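PDB 5EDF: FrpC operon protein from Neisseria meningitidis, which binds the RTX protein FrpC, is iron-regulated and may take part in adhesion, though its precise function is unknown. Local coordinates for residues S5-E10 against W46-P51; T13-T18 against Y32-R37; V19-Q24 against N59-S64. All blocks are in the same frame, centred on the assembly; numbering follows the deposited sequence. Where two conformers were deposited one is given.

Contact 1 of 3, residues S5-E10 against W46-P51; sequences SFNNPE and WLSDTP
Ser5 meets the 46-51 segment through both its backbone and its side chain. Ser48 N donates to Ser5 O at 3.0 Å, while Ser5 OG lies 2.7 Å from Thr50 OG1, a hydroxyl that also bonds to Gln3. At Phe6 the ring crosses Leu47 obliquely, CE1 coming 3.9 Å from Leu47 CD1 and CD1 resting near the Leu47 backbone N. Asn7 gives its backbone N-H to Ser48 OG, with Asn7 N and OG 2.8 Å apart in a nearly straight bond. That hydroxyl is brought there by a chi1 of 52°, which sets OG between the backbone N and the carbonyl carbon of its own residue. Asn8 then pairs with Trp46 in both directions: Asn8 N donates to Trp46 O, and Trp46 N donates to Asn8 O at 3.0 Å. The Asn8 side chain extends past this pair along segment 46-51, where ND2 reaches Leu47 O at 3.0 Å and also a water held by Asp49 N, so the buried amide nitrogen has two acceptors. Beyond Pro9, the CA of Glu10 sits 3.7 Å from Trp46 NE1, whose own proton goes to Ala43 O, while the Glu10 carboxylate turns off to Tyr79 and Lys84. Two residues, Asn7 and Asn8, thus face the single Trp46 across a lone antiparallel bridge: a classic beta bulge.

Contact 2 of 3, residues T13-T18 against Y32-R37; sequences TGFEHT and YGYLAR
His17 and Tyr32 meet where the loop leading into strand 18-23 packs on the short 3-10 turn that follows strand 26-31, so the contact closes the open end of this beta hairpin. The Tyr32 side chain can be followed outward. Its CB lies 3.6 Å from His17 O, and His17 O accepts from Tyr32 N at 2.8 Å. A chi1 of 82° puts CG between the backbone N and the carbonyl carbon, and there it lies beneath His17 CB, which covers one face of the ring in a CH-pi contact, 3.9 Å from the centroid. CD1 is near the carbonyl oxygens of both His17 and Gly14. CE1 has Glu16 OE1 at the ring edge, 3.5 Å away, with the carboxylate almost perpendicular to the ring. CZ comes to CD2 of His17, whose imidazole points its edge at the tyrosine face in a T-shaped pair with planes at 85°. The OH at the tip goes on to bond Pro9 O. The Glu16 carboxylate is itself held by backbone: Thr13 N donates to OE2, which also takes Met12 N, and Gly14 N donates to OE1. Gly14 and Gly33 bring their CA atoms to 3.8 Å, leaving no room for a side chain on Gly33. Beside them, Gly33 N donates to Gly14 O at 3.0 Å.

Contact 3 of 3, residues V19-Q24 against N59-S64; sequences VTFDFQ and NLIEIS
Ile61 and Phe23 bury most in this contact, with Asn59 and Phe21 next, and the ethyl branch of Ile61 is its centre. With CG1 beside the backbone N (chi1 -55°) and CD1 carried on in an extended chain (chi2 171°), the terminal methyl reaches in between the two phenylalanines of strand 18-23. It lies over one face of the Phe21 ring, 3.6 Å from CG and 4.0 Å from the ring centroid, a CH-pi contact displaced somewhat from the ring normal. The same CD1 is 3.6 Å from Phe23 CZ, with Ile61 CG1 close behind at 3.7 Å from that atom. The edge of Phe23 also faces segment 59-64: CE1 has Asn59 O near the ring plane, 3.7 Å away. Asn59 works through its side chain too, for at the solvent-exposed end a water accepts from both Gln24 NE2, at 3.0 Å, and Asn59 ND2, linking two amides that do not bond directly. Ile30 of strand 26-31 touches both Phe21 and Ile61. No direct hydrogen bond joins the two segments, so strand 18-23 and strand 61-70, which belong to different sheets, are held here by apolar side chains, with a water bridge at the exposed end.

How the contacts relate
All three contacts lie on the same side of the chain's centre, and each touches the other two. Contacts 1 and 2, with centres about 10 Å apart, pack together where Trp46 CZ3 comes 3.3 Å from Tyr32 O. Contact 1 is tied to contact 3, about 15 Å away centre to centre, by Asp49 OD1 and Thr20 N at 2.9 Å, while Leu47 CD2 packs on Phe21 CZ. From contact 2, Tyr34 O pairs with Ser64 N at 3.0 Å, joining the 3-10 turn to strand 61-70 of the large sheet. Pentaethylene glycol, probably from crystallisation, lies about 4 Å from the Leu47 side chain, and about 3 Å from that of Leu60.

Contact 1 of 3, residues S5-E10 against W46-P51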
ATOM      1  N   SER A   5       0.563   4.828 -24.711  1.00 17.21           N
ATOM      2  CA  SER A   5       1.352   6.004 -25.028  0.50 17.17           C
ATOM      3  C   SER A   5       2.141   6.413 -23.792  1.00 16.62           C
ATOM      4  O   SER A   5       1.620   6.330 -22.672  1.00 15.02           O
ATOM      5  CB  SER A   5       0.445   7.174 -25.448  0.50 22.55           C
ATOM      6  OG  SER A   5      -0.455   6.798 -26.478  0.50 25.87           O
ATOM      7  N   PHE A   6       3.357   6.903 -24.007  1.00 18.58           N
ATOM      8  CA  PHE A   6       4.197   7.401 -22.934  1.00 16.85           C
ATOM      9  C   PHE A   6       4.671   8.824 -23.284  1.00 17.90           C
ATOM     10  O   PHE A   6       5.868   9.124 -23.315  1.00 21.39           O
ATOM     11  CB  PHE A   6       5.378   6.469 -22.708  1.00 16.74           C
ATOM     12  CG  PHE A   6       4.998   5.076 -22.321  1.00 18.01           C
ATOM     13  CD1 PHE A   6       4.895   4.704 -20.992  1.00 18.70           C
ATOM     14  CD2 PHE A   6       4.744   4.133 -23.299  1.00 19.88           C
ATOM     15  CE1 PHE A   6       4.536   3.413 -20.646  1.00 18.71           C
ATOM     16  CE2 PHE A   6       4.375   2.840 -22.962  1.00 22.26           C
ATOM     17  CZ  PHE A   6       4.286   2.479 -21.632  1.00 20.97           C
ATOM     18  N   ASN A   7       3.707   9.690 -23.555  1.00 18.47           N
ATOM     19  CA  ASN A   7       3.976  11.022 -24.098  1.00 21.53           C
ATOM     20  C   ASN A   7       4.192  12.107 -23.047  1.00 20.18           C
ATOM     21  O   ASN A   7       4.409  13.265 -23.404  1.00 23.39           O
ATOM     22  CB  ASN A   7       2.795  11.516 -24.978  1.00 24.23           C
ATOM     23  CG  ASN A   7       2.467  10.600 -26.152  1.00 33.92           C
ATOM     24  OD1 ASN A   7       3.354   9.979 -26.725  1.00 30.19           O
ATOM     25  ND2 ASN A   7       1.171  10.543 -26.530  1.00 30.84           N
ATOM     26  N   ASN A   8       4.106  11.772 -21.762  1.00 16.43           N
ATOM     27  CA  ASN A   8       4.254  12.776 -20.698  1.00 16.53           C
ATOM     28  C   ASN A   8       5.717  12.911 -20.273  1.00 16.76           C
ATOM     29  O   ASN A   8       6.443  11.928 -20.283  1.00 17.23           O
ATOM     30  CB  ASN A   8       3.372  12.463 -19.479  1.00 15.20           C
ATOM     31  CG  ASN A   8       1.908  12.820 -19.688  1.00 15.41           C
ATOM     32  OD1 ASN A   8       1.570  13.795 -20.353  1.00 17.95           O
ATOM     33  ND2 ASN A   8       1.018  12.014 -19.086  1.00 15.33           N
ATOM     34  N   PRO A   9       6.101  14.131 -19.872  1.00 17.84           N
ATOM     35  CA  PRO A   9       7.463  14.407 -19.414  1.00 18.39           C
ATOM     36  C   PRO A   9       7.700  13.861 -18.016  1.00 16.96           C
ATOM     37  O   PRO A   9       6.780  13.595 -17.266  1.00 15.74           O
ATOM     38  CB  PRO A   9       7.498  15.935 -19.412  1.00 18.62           C
ATOM     39  CG  PRO A   9       6.094  16.340 -19.049  1.00 20.70           C
ATOM     40  CD  PRO A   9       5.260  15.344 -19.822  1.00 20.39           C
ATOM     41  N   GLU A  10       8.959  13.724 -17.651  1.00 16.81           N
ATOM     42  CA  GLU A  10       9.324  13.455 -16.259  1.00 15.01           C
ATOM     43  C   GLU A  10       8.607  14.460 -15.360  1.00 14.75           C
ATOM     44  O   GLU A  10       8.662  15.647 -15.623  1.00 16.54           O
ATOM     45  CB  GLU A  10      10.836  13.633 -16.105  1.00 17.68           C
ATOM     46  CG  GLU A  10      11.337  13.299 -14.720  1.00 15.70           C
ATOM     47  CD  GLU A  10      12.771  13.692 -14.457  1.00 17.22           C
ATOM     48  OE1 GLU A  10      13.462  14.249 -15.340  1.00 22.10           O
ATOM     49  OE2 GLU A  10      13.231  13.471 -13.323  1.00 17.91           O
ATOM     50  N   TRP A  46       6.715   9.056 -19.571  1.00 15.29           N
ATOM     51  CA  TRP A  46       5.717   8.650 -18.602  1.00 15.03           C
ATOM     52  C   TRP A  46       4.398   8.399 -19.292  1.00 13.36           C
ATOM     53  O   TRP A  46       4.032   9.115 -20.232  1.00 14.30           O
ATOM     54  CB  TRP A  46       5.564   9.716 -17.503  1.00 15.04           C
ATOM     55  CG  TRP A  46       6.707   9.707 -16.528  1.00 14.19           C
ATOM     56  CD1 TRP A  46       7.988  10.000 -16.789  1.00 16.06           C
ATOM     57  CD2 TRP A  46       6.645   9.341 -15.131  1.00 13.87           C
ATOM     58  NE1 TRP A  46       8.775   9.849 -15.650  1.00 15.88           N
ATOM     59  CE2 TRP A  46       7.957   9.436 -14.629  1.00 13.36           C
ATOM     60  CE3 TRP A  46       5.622   8.917 -14.275  1.00 13.51           C
ATOM     61  CZ2 TRP A  46       8.264   9.118 -13.306  1.00 14.51           C
ATOM     62  CZ3 TRP A  46       5.955   8.629 -12.940  1.00 13.31           C
ATOM     63  CH2 TRP A  46       7.233   8.736 -12.501  1.00 13.30           C
ATOM     64  N   LEU A  47       3.691   7.410 -18.797  1.00 13.56           N
ATOM     65  CA  LEU A  47       2.376   7.016 -19.297  1.00 12.64           C
ATOM     66  C   LEU A  47       1.519   8.248 -19.488  1.00 14.06           C
ATOM     67  O   LEU A  47       1.465   9.133 -18.623  1.00 14.47           O
ATOM     68  CB  LEU A  47       1.645   6.086 -18.313  1.00 13.95           C
ATOM     69  CG  LEU A  47       0.398   5.378 -18.840  1.00 12.07           C
ATOM     70  CD1 LEU A  47       0.783   4.365 -19.896  1.00 15.48           C
ATOM     71  CD2 LEU A  47      -0.324   4.697 -17.697  1.00 14.74           C
ATOM     72  N   SER A  48       0.803   8.281 -20.613  1.00 14.64           N
ATOM     73  CA  SER A  48      -0.118   9.358 -20.910  1.00 16.15           C
ATOM     74  C   SER A  48      -1.443   8.827 -21.412  1.00 15.07           C
ATOM     75  O   SER A  48      -1.492   7.753 -22.002  1.00 16.67           O
ATOM     76  CB  SER A  48       0.482  10.252 -21.997  1.00 17.14           C
ATOM     77  OG  SER A  48       0.918   9.532 -23.150  1.00 17.85           O
ATOM     78  N   ASP A  49      -2.517   9.586 -21.225  1.00 14.92           N
ATOM     79  CA  ASP A  49      -3.774   9.317 -21.943  1.00 14.76           C
ATOM     80  C   ASP A  49      -3.442   9.249 -23.456  1.00 15.98           C
ATOM     81  O   ASP A  49      -2.666  10.046 -23.989  1.00 18.02           O
ATOM     82  CB  ASP A  49      -4.767  10.439 -21.669  1.00 14.90           C
ATOM     83  CG  ASP A  49      -5.230  10.498 -20.232  1.00 16.34           C
ATOM     84  OD1 ASP A  49      -5.369   9.439 -19.592  1.00 17.28           O
ATOM     85  OD2 ASP A  49      -5.536  11.606 -19.768  1.00 18.72           O
ATOM     86  N   THR A  50      -4.040   8.286 -24.144  1.00 14.09           N
ATOM     87  CA  THR A  50      -3.792   8.088 -25.562  1.00 14.16           C
ATOM     88  C   THR A  50      -4.918   8.722 -26.391  1.00 13.63           C
ATOM     89  O   THR A  50      -6.083   8.431 -26.149  1.00 16.44           O
ATOM     90  CB  THR A  50      -3.737   6.615 -25.900  1.00 18.32           C
ATOM     91  OG1 THR A  50      -2.637   6.012 -25.171  1.00 19.83           O
ATOM     92  CG2 THR A  50      -3.539   6.395 -27.400  1.00 22.28           C
ATOM     93  N   PRO A  51      -4.579   9.602 -27.311  1.00 14.27           N
ATOM     94  CA  PRO A  51      -5.593  10.217 -28.171  1.00 16.86           C
ATOM     95  C   PRO A  51      -6.491   9.159 -28.777  1.00 17.88           C
ATOM     96  O   PRO A  51      -6.018   8.090 -29.161  1.00 18.51           O
ATOM     97  CB  PRO A  51      -4.769  10.929 -29.241  1.00 17.30           C
ATOM     98  CG  PRO A  51      -3.514  11.291 -28.525  1.00 18.98           C
ATOM     99  CD  PRO A  51      -3.239  10.159 -27.605  1.00 16.88           C
TER
HETATM  100  O   HOH W   1      -1.954  11.948 -19.576  1.00 16.65           O

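Contact 2 of 3, residues T13-T18 against Y32-R37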
ATOM      1  N   THR A  13       6.471  17.731  -9.843  1.00 14.49           N
ATOM      2  CA  THR A  13       5.700  17.494  -8.644  1.00 15.37           C
ATOM      3  C   THR A  13       4.978  16.138  -8.655  1.00 14.14           C
ATOM      4  O   THR A  13       4.647  15.626  -7.572  1.00 14.37           O
ATOM      5  CB  THR A  13       4.593  18.533  -8.467  1.00 14.94           C
ATOM      6  OG1 THR A  13       3.616  18.366  -9.504  1.00 15.31           O
ATOM      7  CG2 THR A  13       5.152  19.960  -8.483  1.00 16.96           C
ATOM      8  N   GLY A  14       4.678  15.599  -9.822  1.00 13.03           N
ATOM      9  CA  GLY A  14       3.855  14.375  -9.943  1.00 12.72           C
ATOM     10  C   GLY A  14       2.399  14.628 -10.220  1.00 13.88           C
ATOM     11  O   GLY A  14       1.670  13.687 -10.505  1.00 12.79           O
ATOM     12  N   PHE A  15       1.982  15.882 -10.189  1.00 12.72           N
ATOM     13  CA  PHE A  15       0.575  16.258 -10.368  1.00 12.36           C
ATOM     14  C   PHE A  15       0.277  16.977 -11.678  1.00 14.30           C
ATOM     15  O   PHE A  15      -0.856  17.362 -11.924  1.00 15.99           O
ATOM     16  CB  PHE A  15       0.125  17.121  -9.167  1.00 14.41           C
ATOM     17  CG  PHE A  15       0.172  16.382  -7.862  1.00 14.72           C
ATOM     18  CD1 PHE A  15      -0.857  15.498  -7.518  1.00 16.66           C
ATOM     19  CD2 PHE A  15       1.267  16.467  -7.031  1.00 15.74           C
ATOM     20  CE1 PHE A  15      -0.791  14.779  -6.314  1.00 18.06           C
ATOM     21  CE2 PHE A  15       1.324  15.727  -5.849  1.00 16.54           C
ATOM     22  CZ  PHE A  15       0.306  14.892  -5.520  1.00 16.44           C
ATOM     23  N   GLU A  16       1.281  17.111 -12.554  1.00 13.94           N
ATOM     24  CA  GLU A  16       1.110  17.915 -13.752  1.00 14.52           C
ATOM     25  C   GLU A  16       0.173  17.296 -14.764  1.00 14.32           C
ATOM     26  O   GLU A  16      -0.362  18.003 -15.593  1.00 18.07           O
ATOM     27  CB  GLU A  16       2.462  18.133 -14.434  1.00 15.70           C
ATOM     28  CG  GLU A  16       3.474  18.898 -13.637  1.00 14.29           C
ATOM     29  CD  GLU A  16       4.391  18.060 -12.749  1.00 15.89           C
ATOM     30  OE1 GLU A  16       4.120  16.876 -12.430  1.00 14.07           O
ATOM     31  OE2 GLU A  16       5.442  18.598 -12.354  1.00 16.24           O
ATOM     32  N   HIS A  17       0.049  15.975 -14.737  1.00 13.68           N
ATOM     33  CA  HIS A  17      -0.802  15.227 -15.618  1.00 14.00           C
ATOM     34  C   HIS A  17      -1.471  14.138 -14.849  1.00 14.18           C
ATOM     35  O   HIS A  17      -0.986  13.747 -13.767  1.00 14.65           O
ATOM     36  CB  HIS A  17       0.032  14.557 -16.719  1.00 14.88           C
ATOM     37  CG  HIS A  17       0.646  15.527 -17.646  1.00 17.51           C
ATOM     38  ND1 HIS A  17      -0.096  16.125 -18.638  1.00 21.08           N
ATOM     39  CD2 HIS A  17       1.893  16.030 -17.725  1.00 17.33           C
ATOM     40  CE1 HIS A  17       0.687  16.955 -19.306  1.00 21.88           C
ATOM     41  NE2 HIS A  17       1.900  16.915 -18.784  1.00 20.91           N
ATOM     42  N   THR A  18      -2.588  13.682 -15.373  1.00 15.73           N
ATOM     43  CA  THR A  18      -3.276  12.511 -14.866  1.00 13.85           C
ATOM     44  C   THR A  18      -3.408  11.487 -15.986  1.00 14.29           C
ATOM     45  O   THR A  18      -3.332  11.816 -17.179  1.00 14.97           O
ATOM     46  CB  THR A  18      -4.643  12.851 -14.331  1.00 15.87           C
ATOM     47  OG1 THR A  18      -5.435  13.403 -15.392  1.00 17.81           O
ATOM     48  CG2 THR A  18      -4.605  13.878 -13.172  1.00 16.60           C
ATOM     49  N   TYR A  32      -0.094  11.393 -12.453  1.00 12.04           N
ATOM     50  CA  TYR A  32       0.786  10.466 -13.121  1.00 12.06           C
ATOM     51  C   TYR A  32       2.040  10.141 -12.359  1.00 11.26           C
ATOM     52  O   TYR A  32       2.663   9.094 -12.614  1.00 12.13           O
ATOM     53  CB  TYR A  32       1.075  10.922 -14.559  1.00 11.63           C
ATOM     54  CG  TYR A  32       2.139  11.956 -14.768  1.00 11.54           C
ATOM     55  CD1 TYR A  32       2.210  13.140 -14.039  1.00 12.90           C
ATOM     56  CD2 TYR A  32       3.066  11.790 -15.788  1.00 13.48           C
ATOM     57  CE1 TYR A  32       3.188  14.096 -14.297  1.00 13.56           C
ATOM     58  CE2 TYR A  32       4.005  12.728 -16.048  1.00 13.56           C
ATOM     59  CZ  TYR A  32       4.080  13.893 -15.323  1.00 13.10           C
ATOM     60  OH  TYR A  32       5.016  14.863 -15.604  1.00 15.14           O
ATOM     61  N   GLY A  33       2.433  10.971 -11.398  1.00 11.53           N
ATOM     62  CA  GLY A  33       3.563  10.675 -10.559  1.00 11.62           C
ATOM     63  C   GLY A  33       3.428   9.475  -9.654  1.00 10.19           C
ATOM     64  O   GLY A  33       4.419   9.002  -9.118  1.00 11.52           O
ATOM     65  N   TYR A  34       2.210   8.939  -9.519  1.00 11.41           N
ATOM     66  CA  TYR A  34       1.990   7.690  -8.784  1.00 10.08           C
ATOM     67  C   TYR A  34       2.173   6.455  -9.651  1.00  9.00           C
ATOM     68  O   TYR A  34       1.954   5.359  -9.181  1.00 10.17           O
ATOM     69  CB  TYR A  34       0.563   7.693  -8.211  1.00 11.77           C
ATOM     70  CG  TYR A  34       0.371   8.703  -7.105  1.00 10.53           C
ATOM     71  CD1 TYR A  34       0.956   8.535  -5.847  1.00 12.91           C
ATOM     72  CD2 TYR A  34      -0.367   9.854  -7.318  1.00 12.49           C
ATOM     73  CE1 TYR A  34       0.782   9.485  -4.843  1.00 12.38           C
ATOM     74  CE2 TYR A  34      -0.549  10.769  -6.312  1.00 12.41           C
ATOM     75  CZ  TYR A  34       0.022  10.585  -5.078  1.00 12.50           C
ATOM     76  OH  TYR A  34      -0.137  11.532  -4.071  1.00 14.42           O
ATOM     77  N   LEU A  35       2.583   6.644 -10.903  1.00 10.56           N
ATOM     78  CA  LEU A  35       2.667   5.566 -11.902  1.00 10.10           C
ATOM     79  C   LEU A  35       4.083   5.274 -12.376  1.00 10.71           C
ATOM     80  O   LEU A  35       4.304   4.993 -13.564  1.00 11.52           O
ATOM     81  CB  LEU A  35       1.742   5.869 -13.088  1.00 12.34           C
ATOM     82  CG  LEU A  35       0.261   6.109 -12.728  1.00 11.80           C
ATOM     83  CD1 LEU A  35      -0.470   6.709 -13.934  1.00 13.66           C
ATOM     84  CD2 LEU A  35      -0.410   4.855 -12.204  1.00 12.99           C
ATOM     85  N   ALA A  36       5.037   5.278 -11.457  1.00 11.05           N
ATOM     86  CA  ALA A  36       6.435   5.117 -11.817  1.00 11.21           C
ATOM     87  C   ALA A  36       6.750   3.824 -12.569  1.00 13.24           C
ATOM     88  O   ALA A  36       7.720   3.771 -13.360  1.00 14.22           O
ATOM     89  CB  ALA A  36       7.353   5.261 -10.583  1.00 12.73           C
ATOM     90  N   ARG A  37       5.983   2.758 -12.342  1.00 12.66           N
ATOM     91  CA  ARG A  37       6.240   1.525 -13.113  1.00 12.51           C
ATOM     92  C   ARG A  37       5.820   1.614 -14.592  1.00 13.94           C
ATOM     93  O   ARG A  37       6.255   0.799 -15.426  1.00 16.04           O
ATOM     94  CB  ARG A  37       5.566   0.311 -12.494  1.00 12.65           C
ATOM     95  CG  ARG A  37       6.156  -0.099 -11.191  1.00 13.59           C
ATOM     96  CD  ARG A  37       5.425  -1.267 -10.566  1.00 15.22           C
ATOM     97  NE  ARG A  37       6.084  -1.820  -9.403  1.00 15.21           N
ATOM     98  CZ  ARG A  37       7.018  -2.763  -9.416  1.00 16.83           C
ATOM     99  NH1 ARG A  37       7.441  -3.284 -10.573  1.00 21.17           N
ATOM    100  NH2 ARG A  37       7.508  -3.207  -8.287  1.00 18.66           N
TER

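Contact 3 of 3, residues V19-Q24 against N59-S64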
ATOM      1  N   VAL A  19      -3.661  10.247 -15.600  1.00 13.57           N
ATOM      2  CA  VAL A  19      -4.048   9.195 -16.526  1.00 12.91           C
ATOM      3  C   VAL A  19      -5.403   8.625 -16.069  1.00 13.23           C
ATOM      4  O   VAL A  19      -5.574   8.315 -14.879  1.00 13.95           O
ATOM      5  CB  VAL A  19      -2.986   8.099 -16.663  1.00 12.08           C
ATOM      6  CG1 VAL A  19      -3.444   6.964 -17.632  1.00 14.86           C
ATOM      7  CG2 VAL A  19      -1.652   8.711 -17.110  1.00 13.91           C
ATOM      8  N   THR A  20      -6.313   8.420 -17.011  1.00 13.65           N
ATOM      9  CA  THR A  20      -7.619   7.873 -16.754  1.00 12.41           C
ATOM     10  C   THR A  20      -7.669   6.372 -17.058  1.00 15.14           C
ATOM     11  O   THR A  20      -7.254   5.913 -18.131  1.00 17.50           O
ATOM     12  CB  THR A  20      -8.680   8.613 -17.534  1.00 15.55           C
ATOM     13  OG1 THR A  20      -8.646  10.002 -17.175  1.00 18.06           O
ATOM     14  CG2 THR A  20     -10.069   8.022 -17.280  1.00 17.08           C
ATOM     15  N   PHE A  21      -8.163   5.613 -16.077  1.00 14.66           N
ATOM     16  CA  PHE A  21      -8.301   4.171 -16.127  1.00 14.49           C
ATOM     17  C   PHE A  21      -9.773   3.819 -16.004  1.00 15.70           C
ATOM     18  O   PHE A  21     -10.534   4.572 -15.467  1.00 15.92           O
ATOM     19  CB  PHE A  21      -7.549   3.554 -14.979  1.00 13.25           C
ATOM     20  CG  PHE A  21      -6.058   3.730 -15.064  1.00 13.00           C
ATOM     21  CD1 PHE A  21      -5.272   2.808 -15.725  1.00 17.32           C
ATOM     22  CD2 PHE A  21      -5.440   4.821 -14.473  1.00 14.12           C
ATOM     23  CE1 PHE A  21      -3.886   2.947 -15.799  1.00 18.27           C
ATOM     24  CE2 PHE A  21      -4.064   4.951 -14.519  1.00 16.27           C
ATOM     25  CZ  PHE A  21      -3.294   4.026 -15.203  1.00 15.84           C
ATOM     26  N   ASP A  22     -10.137   2.667 -16.555  1.00 15.91           N
ATOM     27  CA  ASP A  22     -11.511   2.188 -16.522  1.00 16.64           C
ATOM     28  C   ASP A  22     -11.549   0.736 -16.096  1.00 16.86           C
ATOM     29  O   ASP A  22     -10.899  -0.090 -16.711  1.00 16.74           O
ATOM     30  CB  ASP A  22     -12.203   2.340 -17.891  1.00 19.26           C
ATOM     31  CG  ASP A  22     -13.604   1.856 -17.869  1.00 25.57           C
ATOM     32  OD1 ASP A  22     -14.477   2.601 -17.378  1.00 30.21           O
ATOM     33  OD2 ASP A  22     -13.822   0.718 -18.316  1.00 29.95           O
ATOM     34  N   PHE A  23     -12.246   0.466 -14.990  1.00 15.02           N
ATOM     35  CA  PHE A  23     -12.531  -0.883 -14.529  1.00 16.46           C
ATOM     36  C   PHE A  23     -13.964  -1.236 -14.895  1.00 16.68           C
ATOM     37  O   PHE A  23     -14.873  -0.888 -14.164  1.00 15.94           O
ATOM     38  CB  PHE A  23     -12.432  -0.980 -12.997  1.00 16.75           C
ATOM     39  CG  PHE A  23     -11.061  -0.725 -12.407  1.00 15.58           C
ATOM     40  CD1 PHE A  23     -10.158  -1.773 -12.181  1.00 15.88           C
ATOM     41  CD2 PHE A  23     -10.758   0.519 -11.912  1.00 18.70           C
ATOM     42  CE1 PHE A  23      -8.928  -1.528 -11.552  1.00 16.19           C
ATOM     43  CE2 PHE A  23      -9.525   0.758 -11.260  1.00 20.53           C
ATOM     44  CZ  PHE A  23      -8.638  -0.292 -11.090  1.00 18.02           C
ATOM     45  N   GLN A  24     -14.135  -1.883 -16.035  1.00 17.58           N
ATOM     46  CA  GLN A  24     -15.467  -2.255 -16.516  1.00 18.23           C
ATOM     47  C   GLN A  24     -16.493  -1.144 -16.305  1.00 17.36           C
ATOM     48  O   GLN A  24     -17.596  -1.396 -15.803  1.00 21.38           O
ATOM     49  CB  GLN A  24     -15.928  -3.570 -15.891  1.00 21.11           C
ATOM     50  CG  GLN A  24     -14.923  -4.698 -15.988  1.00 29.90           C
ATOM     51  CD  GLN A  24     -14.780  -5.285 -17.380  1.00 37.87           C
ATOM     52  OE1 GLN A  24     -15.641  -5.111 -18.249  1.00 37.55           O
ATOM     53  NE2 GLN A  24     -13.676  -5.991 -17.597  1.00 44.35           N
ATOM     54  N   ASN A  59      -7.677  -4.441 -15.463  1.00 16.89           N
ATOM     55  CA  ASN A  59      -8.165  -5.209 -14.318  1.00 17.26           C
ATOM     56  C   ASN A  59      -7.497  -4.820 -13.016  1.00 15.84           C
ATOM     57  O   ASN A  59      -8.035  -5.085 -11.956  1.00 15.91           O
ATOM     58  CB  ASN A  59      -7.921  -6.719 -14.535  1.00 21.43           C
ATOM     59  CG  ASN A  59      -8.613  -7.263 -15.763  1.00 29.59           C
ATOM     60  OD1 ASN A  59      -8.060  -8.104 -16.466  1.00 39.25           O
ATOM     61  ND2 ASN A  59      -9.822  -6.798 -16.017  1.00 27.33           N
ATOM     62  N   LEU A  60      -6.299  -4.252 -13.074  1.00 14.86           N
ATOM     63  CA  LEU A  60      -5.598  -3.819 -11.884  1.00 13.59           C
ATOM     64  C   LEU A  60      -4.728  -2.630 -12.235  1.00 12.90           C
ATOM     65  O   LEU A  60      -4.312  -2.490 -13.405  1.00 14.11           O
ATOM     66  CB  LEU A  60      -4.738  -4.942 -11.258  1.00 18.05           C
ATOM     67  CG  LEU A  60      -3.442  -5.309 -11.968  1.00 18.22           C
ATOM     68  CD1 LEU A  60      -2.271  -4.451 -11.580  1.00 19.58           C
ATOM     69  CD2 LEU A  60      -3.111  -6.788 -11.686  1.00 26.93           C
ATOM     70  N   ILE A  61      -4.471  -1.793 -11.241  1.00 11.64           N
ATOM     71  CA  ILE A  61      -3.513  -0.708 -11.317  1.00 11.71           C
ATOM     72  C   ILE A  61      -2.528  -0.901 -10.184  1.00 11.59           C
ATOM     73  O   ILE A  61      -2.944  -1.210  -9.068  1.00 13.00           O
ATOM     74  CB  ILE A  61      -4.175   0.676 -11.132  1.00 12.68           C
ATOM     75  CG1 ILE A  61      -5.322   0.882 -12.139  1.00 17.06           C
ATOM     76  CG2 ILE A  61      -3.106   1.797 -11.268  1.00 17.77           C
ATOM     77  CD1 ILE A  61      -6.134   2.131 -11.832  1.00 18.45           C
ATOM     78  N   GLU A  62      -1.239  -0.725 -10.441  1.00 10.74           N
ATOM     79  CA  GLU A  62      -0.203  -0.822  -9.424  1.00 11.08           C
ATOM     80  C   GLU A  62       0.447   0.523  -9.302  1.00 10.67           C
ATOM     81  O   GLU A  62       1.292   0.889 -10.117  1.00 11.42           O
ATOM     82  CB  GLU A  62       0.833  -1.916  -9.748  1.00 11.07           C
ATOM     83  CG  GLU A  62       1.862  -2.134  -8.644  1.00 12.42           C
ATOM     84  CD  GLU A  62       2.814  -3.254  -8.933  1.00 18.92           C
ATOM     85  OE1 GLU A  62       3.042  -3.577 -10.127  1.00 20.96           O
ATOM     86  OE2 GLU A  62       3.353  -3.839  -7.963  1.00 19.30           O
ATOM     87  N   ILE A  63       0.026   1.326  -8.336  1.00  9.68           N
ATOM     88  CA  ILE A  63       0.681   2.605  -8.063  1.00 10.48           C
ATOM     89  C   ILE A  63       1.905   2.387  -7.194  1.00  9.66           C
ATOM     90  O   ILE A  63       2.020   1.340  -6.530  1.00 10.57           O
ATOM     91  CB  ILE A  63      -0.282   3.634  -7.425  1.00 10.16           C
ATOM     92  CG1 ILE A  63      -0.736   3.235  -6.021  1.00 10.99           C
ATOM     93  CG2 ILE A  63      -1.465   3.914  -8.357  1.00 11.75           C
ATOM     94  CD1 ILE A  63      -1.396   4.407  -5.237  1.00 12.40           C
ATOM     95  N   SER A  64       2.808   3.351  -7.184  1.00  9.86           N
ATOM     96  CA  SER A  64       4.017   3.268  -6.385  1.00 10.21           C
ATOM     97  C   SER A  64       4.154   4.571  -5.627  1.00 10.85           C
ATOM     98  O   SER A  64       4.025   5.645  -6.189  1.00 11.76           O
ATOM     99  CB  SER A  64       5.240   2.960  -7.276  1.00 10.46           C
ATOM    100  OG  SER A  64       5.101   1.774  -8.039  1.00 12.05           O
TER
HETATM  101  O   HOH W   2     -11.763  -5.162 -15.424  1.00 33.20           O